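Local coordinates for KLLA0F20702p (Kluyveromyces lactis, PDB 5Y5A), which probably recruits telomerase to chromosome ends by binding the telomere protein Cdc13, as the Est1 subunit of the yeast enzyme, at residues G14-K17 and Q18-V22; I93-Y96 and F97-R101; R200-I203 and I204-L208; D210-Q214 and A215-K219. All blocks are in the same frame, centred on the assembly; numbering follows the deposited sequence.

Contact 1. Residues G14-K17 and Q18-V22; sequences GFQK and QLQSV
Gln18 N donates to Gly14 O at 3.0 Å, Leu19 N to Phe15 O at 3.0 Å and Gln20 N to Gln16 O at 2.9 Å, the i to i+4 pattern of an alpha helix. These are the last turns of helix 7-21, the first helix modelled in this mainly helical N-terminal part of Est1. One step on, Ser21 N still turns to Lys17 O, but at 3.5 Å the bond is weak. The two polar side chains on one flank meet a turn apart. Gln16 CG lies anti to the backbone N (chi1 -176°), which puts it 4.0 Å from Gln20 CD; the chain then runs on extended. Gln20 points back toward the preceding turn, its CG 3.2 Å from Gln16 O. The firm partner of the Gln16 amide lies elsewhere: OE1 is hydrogen-bonded to His88 ND1 on helix 78-105. An alanine here would take OE1 away, and the His88 imidazole would probably be left without this mate while the Gln20 side chain lost the CG it packs against. On the other flank Phe15 and Leu19 both pack on Ile41 of helix 33-53 and Val89 of helix 78-105, and Phe15 also meets Phe12 edge-to-face. Leu19 CG lies 3.5 Å from Phe15 O. Gln18 borders this greasy side from the exposed surface: its OE1 sits near the plane of the Phe15 ring, at the edge, 4.3 Å from CD1.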
loop_
_atom_site.group_PDB
_atom_site.type_symbol
_atom_site.label_atom_id
_atom_site.label_comp_id
_atom_site.label_asym_id
_atom_site.label_seq_id
_atom_site.Cartn_x
_atom_site.Cartn_y
_atom_site.Cartn_z
ATOM N N GLY A 14 -15.355 -29.793 7.080
ATOM C CA GLY A 14 -15.358 -31.162 6.600
ATOM C C GLY A 14 -14.460 -31.380 5.399
ATOM O O GLY A 14 -13.848 -32.437 5.262
ATOM N N PHE A 15 -14.381 -30.387 4.520
ATOM C CA PHE A 15 -13.483 -30.469 3.376
ATOM C C PHE A 15 -12.056 -30.573 3.873
ATOM O O PHE A 15 -11.278 -31.407 3.407
ATOM C CB PHE A 15 -13.629 -29.250 2.464
ATOM C CG PHE A 15 -14.960 -29.158 1.784
ATOM C CD1 PHE A 15 -15.742 -30.281 1.615
ATOM C CD2 PHE A 15 -15.427 -27.944 1.315
ATOM C CE1 PHE A 15 -16.967 -30.197 0.992
ATOM C CE2 PHE A 15 -16.654 -27.857 0.690
ATOM C CZ PHE A 15 -17.423 -28.982 0.530
ATOM N N GLN A 16 -11.728 -29.707 4.827
ATOM C CA GLN A 16 -10.400 -29.666 5.419
ATOM C C GLN A 16 -10.023 -31.023 6.003
ATOM O O GLN A 16 -8.986 -31.586 5.653
ATOM C CB GLN A 16 -10.334 -28.582 6.496
ATOM C CG GLN A 16 -8.960 -28.380 7.107
ATOM C CD GLN A 16 -8.888 -27.137 7.967
ATOM O OE1 GLN A 16 -9.582 -26.154 7.709
ATOM N NE2 GLN A 16 -8.052 -27.173 8.997
ATOM N N LYS A 17 -10.883 -31.557 6.868
ATOM C CA LYS A 17 -10.614 -32.830 7.535
ATOM C C LYS A 17 -10.473 -33.978 6.542
ATOM O O LYS A 17 -9.654 -34.874 6.733
ATOM C CB LYS A 17 -11.715 -33.144 8.552
ATOM C CG LYS A 17 -11.840 -32.092 9.646
ATOM C CD LYS A 17 -12.738 -32.533 10.795
ATOM C CE LYS A 17 -12.774 -31.456 11.875
ATOM N NZ LYS A 17 -13.550 -31.858 13.078
ATOM N N GLN A 18 -11.271 -33.941 5.479
ATOM C CA GLN A 18 -11.163 -34.923 4.407
ATOM C C GLN A 18 -9.781 -34.893 3.757
ATOM O O GLN A 18 -9.159 -35.936 3.552
ATOM C CB GLN A 18 -12.243 -34.684 3.348
ATOM C CG GLN A 18 -13.621 -35.196 3.738
ATOM C CD GLN A 18 -14.640 -35.058 2.621
ATOM O OE1 GLN A 18 -14.420 -34.337 1.648
ATOM N NE2 GLN A 18 -15.764 -35.756 2.757
ATOM N N LEU A 19 -9.302 -33.693 3.444
ATOM C CA LEU A 19 -8.038 -33.531 2.731
ATOM C C LEU A 19 -6.818 -33.793 3.611
ATOM O O LEU A 19 -5.761 -34.185 3.112
ATOM C CB LEU A 19 -7.955 -32.128 2.126
ATOM C CG LEU A 19 -8.844 -31.925 0.899
ATOM C CD1 LEU A 19 -8.805 -30.485 0.427
ATOM C CD2 LEU A 19 -8.430 -32.875 -0.218
ATOM N N GLN A 20 -6.961 -33.574 4.915
ATOM C CA GLN A 20 -5.877 -33.842 5.855
ATOM C C GLN A 20 -5.541 -35.324 5.869
ATOM O O GLN A 20 -4.372 -35.710 5.919
ATOM C CB GLN A 20 -6.248 -33.370 7.260
ATOM C CG GLN A 20 -6.327 -31.858 7.397
ATOM C CD GLN A 20 -6.851 -31.419 8.751
ATOM O OE1 GLN A 20 -7.403 -32.222 9.507
ATOM N NE2 GLN A 20 -6.679 -30.137 9.066
ATOM N N SER A 21 -6.579 -36.151 5.817
ATOM C CA SER A 21 -6.405 -37.594 5.745
ATOM C C SER A 21 -5.723 -37.972 4.432
ATOM O O SER A 21 -4.997 -38.965 4.356
ATOM C CB SER A 21 -7.755 -38.302 5.881
ATOM O OG SER A 21 -7.584 -39.700 6.043
ATOM N N VAL A 22 -5.955 -37.163 3.403
ATOM C CA VAL A 22 -5.331 -37.368 2.101
ATOM C C VAL A 22 -4.005 -36.617 1.997
ATOM O O VAL A 22 -2.957 -37.118 2.405
ATOM C CB VAL A 22 -6.256 -36.909 0.962
ATOM C CG1 VAL A 22 -5.671 -37.302 -0.378
ATOM C CG2 VAL A 22 -7.643 -37.498 1.136
#

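Contact 2. Residues I93-Y96 and F97-R101; sequences IFKY and FQNWR
Lys95 O, on helix 78-105, takes two backbone donors from the next turn: Asn99 N at 2.9 Å, in an almost straight bond (N-H...O 172°), and Gln98 N at 3.0 Å, a weak and strongly bent one. Gln98 N is itself shared, since it also bonds to Phe94 O. Ile93 O is busy as well. It accepts Phe97 N at 3.2 Å in the plane of its carbonyl, and the Phe97 ring brings CD1 to 3.1 Å of the same oxygen, which lies in the ring plane at its edge. Beside it the Ile93 and Phe97 side chains run the same way, the CG2 branch of Ile93 touching Phe97 CE1 at 3.7 Å. Tyr96 and Trp100 make a second pair one turn apart, at the outer side. Tyr96 carries its ring toward the C-terminal end of the helix with CG anti to the backbone N (chi1 177°), so that CZ comes to 3.6 Å from Trp100 CD1. The tyrosine ring and the five-membered ring of the indole meet obliquely, planes 53° apart and centroids separated by 5.3 Å. Phe97 is buried against Leu119 and Leu123 of helix 113-144 and Met205 of helix 179-206, and Phe94, buried too, stacks on Tyr201. Trp100 also touches Leu119, whereas Lys95 and Asn99 stay exposed. This is an amphipathic helix packed in an all-helical array, consistent with the TPR-clan assignment of this Est1 region.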
loop_
_atom_site.group_PDB
_atom_site.type_symbol
_atom_site.label_atom_id
_atom_site.label_comp_id
_atom_site.label_asym_id
_atom_site.label_seq_id
_atom_site.Cartn_x
_atom_site.Cartn_y
_atom_site.Cartn_z
ATOM N N ILE A 93 -3.471 -27.217 1.886
ATOM C CA ILE A 93 -2.691 -27.915 0.871
ATOM C C ILE A 93 -1.359 -27.206 0.637
ATOM O O ILE A 93 -0.300 -27.826 0.698
ATOM C CB ILE A 93 -3.445 -28.015 -0.465
ATOM C CG1 ILE A 93 -4.707 -28.865 -0.312
ATOM C CG2 ILE A 93 -2.548 -28.615 -1.534
ATOM C CD1 ILE A 93 -5.566 -28.904 -1.563
ATOM N N PHE A 94 -1.423 -25.903 0.377
ATOM C CA PHE A 94 -0.230 -25.117 0.083
ATOM C C PHE A 94 0.756 -25.113 1.247
ATOM O O PHE A 94 1.969 -25.125 1.044
ATOM C CB PHE A 94 -0.619 -23.691 -0.279
ATOM C CG PHE A 94 -1.020 -23.524 -1.714
ATOM C CD1 PHE A 94 -0.212 -24.008 -2.732
ATOM C CD2 PHE A 94 -2.209 -22.894 -2.048
ATOM C CE1 PHE A 94 -0.576 -23.858 -4.062
ATOM C CE2 PHE A 94 -2.584 -22.742 -3.380
ATOM C CZ PHE A 94 -1.765 -23.226 -4.386
ATOM N N LYS A 95 0.224 -25.098 2.463
ATOM C CA LYS A 95 1.049 -25.156 3.661
ATOM C C LYS A 95 1.855 -26.453 3.710
ATOM O O LYS A 95 3.035 -26.442 4.059
ATOM C CB LYS A 95 0.180 -25.018 4.913
ATOM C CG LYS A 95 0.961 -24.975 6.217
ATOM C CD LYS A 95 0.062 -24.596 7.384
ATOM C CE LYS A 95 0.782 -24.753 8.712
ATOM N NZ LYS A 95 -0.143 -24.546 9.860
ATOM N N TYR A 96 1.218 -27.564 3.346
ATOM C CA TYR A 96 1.870 -28.873 3.384
ATOM C C TYR A 96 3.034 -28.943 2.406
ATOM O O TYR A 96 4.066 -29.543 2.700
ATOM C CB TYR A 96 0.866 -29.989 3.083
ATOM C CG TYR A 96 1.482 -31.373 3.034
ATOM C CD1 TYR A 96 1.728 -32.088 4.200
ATOM C CD2 TYR A 96 1.813 -31.969 1.819
ATOM C CE1 TYR A 96 2.291 -33.355 4.161
ATOM C CE2 TYR A 96 2.375 -33.236 1.769
ATOM C CZ TYR A 96 2.613 -33.924 2.943
ATOM O OH TYR A 96 3.171 -35.183 2.903
ATOM N N PHE A 97 2.860 -28.334 1.240
ATOM C CA PHE A 97 3.929 -28.258 0.251
ATOM C C PHE A 97 5.077 -27.370 0.731
ATOM O O PHE A 97 6.237 -27.603 0.382
ATOM C CB PHE A 97 3.383 -27.744 -1.081
ATOM C CG PHE A 97 2.653 -28.786 -1.870
ATOM C CD1 PHE A 97 1.381 -29.185 -1.506
ATOM C CD2 PHE A 97 3.243 -29.370 -2.977
ATOM C CE1 PHE A 97 0.712 -30.152 -2.229
ATOM C CE2 PHE A 97 2.581 -30.338 -3.703
ATOM C CZ PHE A 97 1.313 -30.728 -3.331
ATOM N N GLN A 98 4.759 -26.408 1.578
ATOM C CA GLN A 98 5.759 -25.528 2.134
ATOM C C GLN A 98 6.585 -26.326 3.114
ATOM O O GLN A 98 7.784 -26.442 2.970
ATOM C CB GLN A 98 5.089 -24.354 2.835
ATOM C CG GLN A 98 6.045 -23.299 3.342
ATOM C CD GLN A 98 6.769 -22.579 2.234
ATOM O OE1 GLN A 98 6.165 -21.869 1.456
ATOM N NE2 GLN A 98 8.075 -22.752 2.173
ATOM N N ASN A 99 5.926 -26.881 4.112
ATOM C CA ASN A 99 6.588 -27.709 5.121
ATOM C C ASN A 99 7.493 -28.751 4.494
ATOM O O ASN A 99 8.620 -28.973 4.937
ATOM C CB ASN A 99 5.557 -28.409 6.006
ATOM C CG ASN A 99 4.761 -27.438 6.844
ATOM O OD1 ASN A 99 4.686 -26.249 6.533
ATOM N ND2 ASN A 99 4.162 -27.940 7.920
ATOM N N TRP A 100 6.981 -29.385 3.449
ATOM C CA TRP A 100 7.721 -30.414 2.754
ATOM C C TRP A 100 8.909 -29.817 2.003
ATOM O O TRP A 100 10.001 -30.376 2.030
ATOM C CB TRP A 100 6.803 -31.169 1.799
ATOM C CG TRP A 100 6.994 -32.644 1.853
ATOM C CD1 TRP A 100 6.212 -33.556 2.512
ATOM C CD2 TRP A 100 8.045 -33.389 1.240
ATOM N NE1 TRP A 100 6.710 -34.819 2.335
ATOM C CE2 TRP A 100 7.836 -34.743 1.556
ATOM C CE3 TRP A 100 9.142 -33.042 0.445
ATOM C CZ2 TRP A 100 8.682 -35.744 1.110
ATOM C CZ3 TRP A 100 9.974 -34.032 0.009
ATOM C CH2 TRP A 100 9.741 -35.364 0.340
ATOM N N ARG A 101 8.699 -28.688 1.327
ATOM C CA ARG A 101 9.791 -28.014 0.624
ATOM C C ARG A 101 10.914 -27.659 1.586
ATOM O O ARG A 101 12.093 -27.684 1.229
ATOM C CB ARG A 101 9.304 -26.744 -0.074
ATOM C CG ARG A 101 10.421 -25.984 -0.786
ATOM C CD ARG A 101 10.019 -24.555 -1.121
ATOM N NE ARG A 101 11.058 -23.861 -1.878
ATOM C CZ ARG A 101 12.006 -23.106 -1.328
ATOM N NH1 ARG A 101 12.048 -22.946 -0.010
ATOM N NH2 ARG A 101 12.911 -22.516 -2.101
#

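Contact 3. Residues R200-I203 and I204-L208; sequences RYKI and IMEHL
Different first torsions bring Lys202 and Glu206 together: the lysine has CG anti to the backbone N (chi1 176°), whereas the glutamate keeps CG beside its own N (chi1 -75°) and reaches back. This is an i to i+4 Lys-Glu pair on the last turns of helix 179-206, within the TPR-clan region of Est1. The chains cross at a slant, with Lys202 CG 3.7 Å from Glu206 CD, and Lys202 bends at its end to carry NZ within 3.5 Å of Glu206 OE2. The salt bridge is therefore long, and the placing of OE2 is doubtful. The backbones are joined more firmly, Glu206 N donating to Lys202 O at 2.8 Å. Were an alanine to replace Lys202, the Glu206 carboxylate would probably lack its charged mate in this helix and be freer to rotate. On the buried side Arg200 bends at its third torsion (56°) and runs alongside Ile204, NH2 coming 3.3 Å from Ile204 CD1. That nitrogen also makes a weak hydrogen bond to His247 NE2 on helix 235-247. Met205 wraps back over the preceding turn: its CG is 3.0 Å from Tyr201 O, and its CE ends at the edge of the Tyr201 ring, 4.4 Å from CD1.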
loop_
_atom_site.group_PDB
_atom_site.type_symbol
_atom_site.label_atom_id
_atom_site.label_comp_id
_atom_site.label_asym_id
_atom_site.label_seq_id
_atom_site.Cartn_x
_atom_site.Cartn_y
_atom_site.Cartn_z
ATOM N N ARG A 200 2.123 -17.215 -5.988
ATOM C CA ARG A 200 3.306 -16.993 -5.170
ATOM C C ARG A 200 3.824 -18.326 -4.650
ATOM O O ARG A 200 5.014 -18.620 -4.737
ATOM C CB ARG A 200 3.019 -16.052 -4.000
ATOM C CG ARG A 200 4.271 -15.741 -3.191
ATOM C CD ARG A 200 3.999 -14.826 -2.013
ATOM N NE ARG A 200 2.967 -15.364 -1.137
ATOM C CZ ARG A 200 3.155 -16.362 -0.278
ATOM N NH1 ARG A 200 2.145 -16.782 0.473
ATOM N NH2 ARG A 200 4.344 -16.944 -0.172
ATOM N N TYR A 201 2.913 -19.130 -4.115
ATOM C CA TYR A 201 3.254 -20.448 -3.595
ATOM C C TYR A 201 3.882 -21.343 -4.660
ATOM O O TYR A 201 4.821 -22.089 -4.379
ATOM C CB TYR A 201 2.016 -21.131 -3.023
ATOM C CG TYR A 201 1.765 -20.842 -1.566
ATOM C CD1 TYR A 201 2.607 -21.353 -0.586
ATOM C CD2 TYR A 201 0.675 -20.078 -1.165
ATOM C CE1 TYR A 201 2.379 -21.100 0.758
ATOM C CE2 TYR A 201 0.436 -19.820 0.177
ATOM C CZ TYR A 201 1.291 -20.334 1.135
ATOM O OH TYR A 201 1.055 -20.080 2.469
ATOM N N LYS A 202 3.375 -21.283 -5.868
ATOM C CA LYS A 202 3.913 -22.111 -6.908
ATOM C C LYS A 202 5.328 -21.718 -7.217
ATOM O O LYS A 202 6.199 -22.557 -7.281
ATOM C CB LYS A 202 3.071 -22.022 -8.170
ATOM C CG LYS A 202 3.642 -22.811 -9.332
ATOM C CD LYS A 202 2.804 -22.673 -10.585
ATOM C CE LYS A 202 3.541 -23.207 -11.798
ATOM N NZ LYS A 202 3.234 -22.430 -13.016
ATOM N N ILE A 203 5.546 -20.431 -7.412
ATOM C CA ILE A 203 6.874 -19.914 -7.732
ATOM C C ILE A 203 7.914 -20.358 -6.709
ATOM O O ILE A 203 9.019 -20.770 -7.068
ATOM C CB ILE A 203 6.854 -18.393 -7.818
ATOM C CG1 ILE A 203 6.173 -17.968 -9.117
ATOM C CG2 ILE A 203 8.261 -17.822 -7.746
ATOM C CD1 ILE A 203 5.740 -16.536 -9.113
ATOM N N ILE A 204 7.545 -20.297 -5.434
ATOM C CA ILE A 204 8.419 -20.755 -4.362
ATOM C C ILE A 204 8.765 -22.246 -4.504
ATOM O O ILE A 204 9.927 -22.638 -4.361
ATOM C CB ILE A 204 7.777 -20.485 -2.992
ATOM C CG1 ILE A 204 7.779 -18.980 -2.722
ATOM C CG2 ILE A 204 8.516 -21.231 -1.887
ATOM C CD1 ILE A 204 6.778 -18.541 -1.695
ATOM N N MET A 205 7.790 -23.072 -4.809
ATOM C CA MET A 205 8.075 -24.474 -4.956
ATOM C C MET A 205 8.898 -24.734 -6.210
ATOM O O MET A 205 9.805 -25.527 -6.199
ATOM C CB MET A 205 6.779 -25.258 -4.986
ATOM C CG MET A 205 5.837 -24.899 -3.863
ATOM S SD MET A 205 6.362 -25.606 -2.318
ATOM C CE MET A 205 5.631 -24.499 -1.150
ATOM N N GLU A 206 8.571 -24.037 -7.284
ATOM C CA GLU A 206 9.260 -24.227 -8.553
ATOM C C GLU A 206 10.696 -23.715 -8.530
ATOM O O GLU A 206 11.442 -23.902 -9.494
ATOM C CB GLU A 206 8.493 -23.533 -9.677
ATOM C CG GLU A 206 7.239 -24.256 -10.113
ATOM C CD GLU A 206 6.630 -23.638 -11.351
ATOM O OE1 GLU A 206 6.827 -22.423 -11.563
ATOM O OE2 GLU A 206 5.968 -24.367 -12.117
ATOM N N HIS A 207 11.083 -23.071 -7.434
ATOM C CA HIS A 207 12.430 -22.522 -7.320
ATOM C C HIS A 207 13.402 -23.490 -6.647
ATOM O O HIS A 207 13.045 -24.184 -5.692
ATOM C CB HIS A 207 12.401 -21.197 -6.560
ATOM C CG HIS A 207 12.828 -20.025 -7.386
ATOM N ND1 HIS A 207 13.967 -19.302 -7.116
ATOM C CD2 HIS A 207 12.270 -19.462 -8.484
ATOM C CE1 HIS A 207 14.094 -18.334 -8.011
ATOM N NE2 HIS A 207 13.076 -18.410 -8.850
ATOM N N LEU A 208 14.622 -23.525 -7.125
ATOM C CA LEU A 208 15.585 -24.412 -6.534
ATOM C C LEU A 208 16.160 -23.819 -5.276
ATOM O O LEU A 208 16.224 -24.482 -4.255
ATOM C CB LEU A 208 16.698 -24.680 -7.525
ATOM C CG LEU A 208 17.349 -23.403 -7.992
ATOM C CD1 LEU A 208 18.684 -23.291 -7.287
ATOM C CD2 LEU A 208 17.495 -23.440 -9.498
#

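Contact 4. Residues D210-Q214 and A215-K219; sequences DRYQQ and ADFQK
A type I beta turn over residues 213-216 brings the chain out of the loop after helix 179-206 and into helix 218-230, whose N-cap position is held by Phe217. Asp216 N closes the turn on Gln213 O at 3.5 Å, a weak bond though nearly straight. The Asp216 side chain answers it: its carboxylate leans back over the turn, and OD2 lies only 2.6 Å from Gln213 N, yet the N-H...O angle of 118° makes this bond weak too. OD2 also sits near the plane of the Tyr212 ring, at the edge, and 3.6 Å from Tyr212 CB. Phe217 approaches the same ring differently, setting its CZ over one face. The closest carbons of the two rings are Tyr212 CD2 and Phe217 CE2, 3.7 Å apart, and the planes meet obliquely at 50°. These two aromatics are the inward side of the turn, while Gln213, Gln214 and Ala215 face solvent. Tyr212 stacks on His207 and touches Ile204 and, on helix 78-105, Arg101. Phe217 packs on Arg200 and Ile203 of helix 179-206 and meets the ring of His247, which brings helix 235-247 against the same corner.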
loop_
_atom_site.group_PDB
_atom_site.type_symbol
_atom_site.label_atom_id
_atom_site.label_comp_id
_atom_site.label_asym_id
_atom_site.label_seq_id
_atom_site.Cartn_x
_atom_site.Cartn_y
_atom_site.Cartn_z
ATOM N N ASP A 210 16.642 -20.293 -2.471
ATOM C CA ASP A 210 15.872 -19.233 -1.842
ATOM C C ASP A 210 16.353 -17.883 -2.358
ATOM O O ASP A 210 16.060 -16.840 -1.777
ATOM C CB ASP A 210 15.978 -19.320 -0.317
ATOM C CG ASP A 210 15.216 -20.508 0.250
ATOM O OD1 ASP A 210 14.062 -20.730 -0.172
ATOM O OD2 ASP A 210 15.771 -21.226 1.110
ATOM N N ARG A 211 17.099 -17.926 -3.462
ATOM C CA ARG A 211 17.489 -16.728 -4.200
ATOM C C ARG A 211 16.448 -16.404 -5.267
ATOM O O ARG A 211 16.191 -17.223 -6.148
ATOM C CB ARG A 211 18.850 -16.911 -4.869
ATOM C CG ARG A 211 20.005 -17.220 -3.942
ATOM C CD ARG A 211 21.290 -17.308 -4.748
ATOM N NE ARG A 211 22.456 -17.610 -3.924
ATOM C CZ ARG A 211 23.696 -17.700 -4.393
ATOM N NH1 ARG A 211 23.931 -17.509 -5.685
ATOM N NH2 ARG A 211 24.702 -17.979 -3.574
ATOM N N TYR A 212 15.862 -15.213 -5.196
ATOM C CA TYR A 212 14.852 -14.801 -6.169
ATOM C C TYR A 212 15.145 -13.420 -6.758
ATOM O O TYR A 212 15.256 -12.435 -6.024
ATOM C CB TYR A 212 13.457 -14.770 -5.536
ATOM C CG TYR A 212 12.998 -16.037 -4.842
ATOM C CD1 TYR A 212 13.328 -16.282 -3.519
ATOM C CD2 TYR A 212 12.192 -16.963 -5.498
ATOM C CE1 TYR A 212 12.892 -17.422 -2.871
ATOM C CE2 TYR A 212 11.754 -18.110 -4.860
ATOM C CZ TYR A 212 12.107 -18.333 -3.544
ATOM O OH TYR A 212 11.677 -19.466 -2.888
ATOM N N GLN A 213 15.246 -13.343 -8.081
ATOM C CA GLN A 213 15.415 -12.056 -8.747
ATOM C C GLN A 213 14.119 -11.262 -8.661
ATOM O O GLN A 213 13.096 -11.779 -8.215
ATOM C CB GLN A 213 15.833 -12.235 -10.208
ATOM C CG GLN A 213 17.179 -12.917 -10.404
ATOM C CD GLN A 213 17.091 -14.429 -10.327
ATOM O OE1 GLN A 213 16.009 -14.993 -10.169
ATOM N NE2 GLN A 213 18.234 -15.094 -10.443
ATOM N N GLN A 214 14.167 -10.009 -9.101
ATOM C CA GLN A 214 13.051 -9.079 -8.939
ATOM C C GLN A 214 11.760 -9.533 -9.617
ATOM O O GLN A 214 10.680 -9.472 -9.025
ATOM C CB GLN A 214 13.439 -7.705 -9.486
ATOM C CG GLN A 214 14.619 -7.052 -8.788
ATOM C CD GLN A 214 14.953 -5.694 -9.377
ATOM O OE1 GLN A 214 14.992 -5.527 -10.598
ATOM N NE2 GLN A 214 15.185 -4.712 -8.510
ATOM N N ALA A 215 11.884 -9.987 -10.861
ATOM C CA ALA A 215 10.730 -10.242 -11.714
ATOM C C ALA A 215 10.179 -11.656 -11.577
ATOM O O ALA A 215 9.305 -12.058 -12.343
ATOM C CB ALA A 215 11.093 -9.968 -13.172
ATOM N N ASP A 216 10.684 -12.410 -10.608
ATOM C CA ASP A 216 10.218 -13.778 -10.407
ATOM C C ASP A 216 8.770 -13.821 -9.928
ATOM O O ASP A 216 8.075 -14.816 -10.121
ATOM C CB ASP A 216 11.113 -14.509 -9.406
ATOM C CG ASP A 216 12.526 -14.707 -9.925
ATOM O OD1 ASP A 216 12.716 -14.685 -11.161
ATOM O OD2 ASP A 216 13.443 -14.888 -9.098
ATOM N N PHE A 217 8.324 -12.741 -9.297
ATOM C CA PHE A 217 6.979 -12.687 -8.737
ATOM C C PHE A 217 6.105 -11.738 -9.530
ATOM O O PHE A 217 5.089 -11.261 -9.043
ATOM C CB PHE A 217 7.036 -12.290 -7.261
ATOM C CG PHE A 217 7.589 -13.373 -6.385
ATOM C CD1 PHE A 217 6.765 -14.369 -5.893
ATOM C CD2 PHE A 217 8.946 -13.433 -6.106
ATOM C CE1 PHE A 217 7.278 -15.382 -5.102
ATOM C CE2 PHE A 217 9.465 -14.447 -5.323
ATOM C CZ PHE A 217 8.629 -15.421 -4.817
ATOM N N GLN A 218 6.508 -11.491 -10.767
ATOM C CA GLN A 218 5.790 -10.587 -11.645
ATOM C C GLN A 218 4.342 -11.027 -11.848
ATOM O O GLN A 218 3.436 -10.198 -11.862
ATOM C CB GLN A 218 6.504 -10.486 -12.997
ATOM C CG GLN A 218 6.110 -9.272 -13.822
ATOM C CD GLN A 218 6.795 -9.245 -15.172
ATOM O OE1 GLN A 218 6.946 -10.277 -15.821
ATOM N NE2 GLN A 218 7.224 -8.062 -15.598
ATOM N N LYS A 219 4.127 -12.331 -11.999
ATOM C CA LYS A 219 2.792 -12.836 -12.306
ATOM C C LYS A 219 1.826 -12.729 -11.113
ATOM O O LYS A 219 0.700 -12.253 -11.278
ATOM C CB LYS A 219 2.869 -14.283 -12.811
ATOM C CG LYS A 219 1.577 -14.785 -13.432
ATOM C CD LYS A 219 1.775 -16.139 -14.084
ATOM C CE LYS A 219 0.527 -16.593 -14.822
ATOM N NZ LYS A 219 0.731 -17.921 -15.477
#

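Overall arrangement
From the N terminus the four contacts come strictly in series, none nested or crossing. Contact 1 lies on helix 7-21 and touches contact 2, on helix 78-105, through Leu19 CD1 and Ile93 CD1, 4.1 Å apart. Contact 2 then packs against contact 3, which lies at the end of helix 179-206, their centres about 11 Å apart; Arg101 NE makes a weak hydrogen bond to Ile204 O there. Contact 4 makes the turn from the following loop into helix 218-230. It meets contact 3 directly, His207 against Tyr212 and Arg200 against Phe217, and reaches back to contact 2 through the salt bridge from Arg101 NH2 to Asp210 OD1, tying the inter-helix loop to helix 78-105.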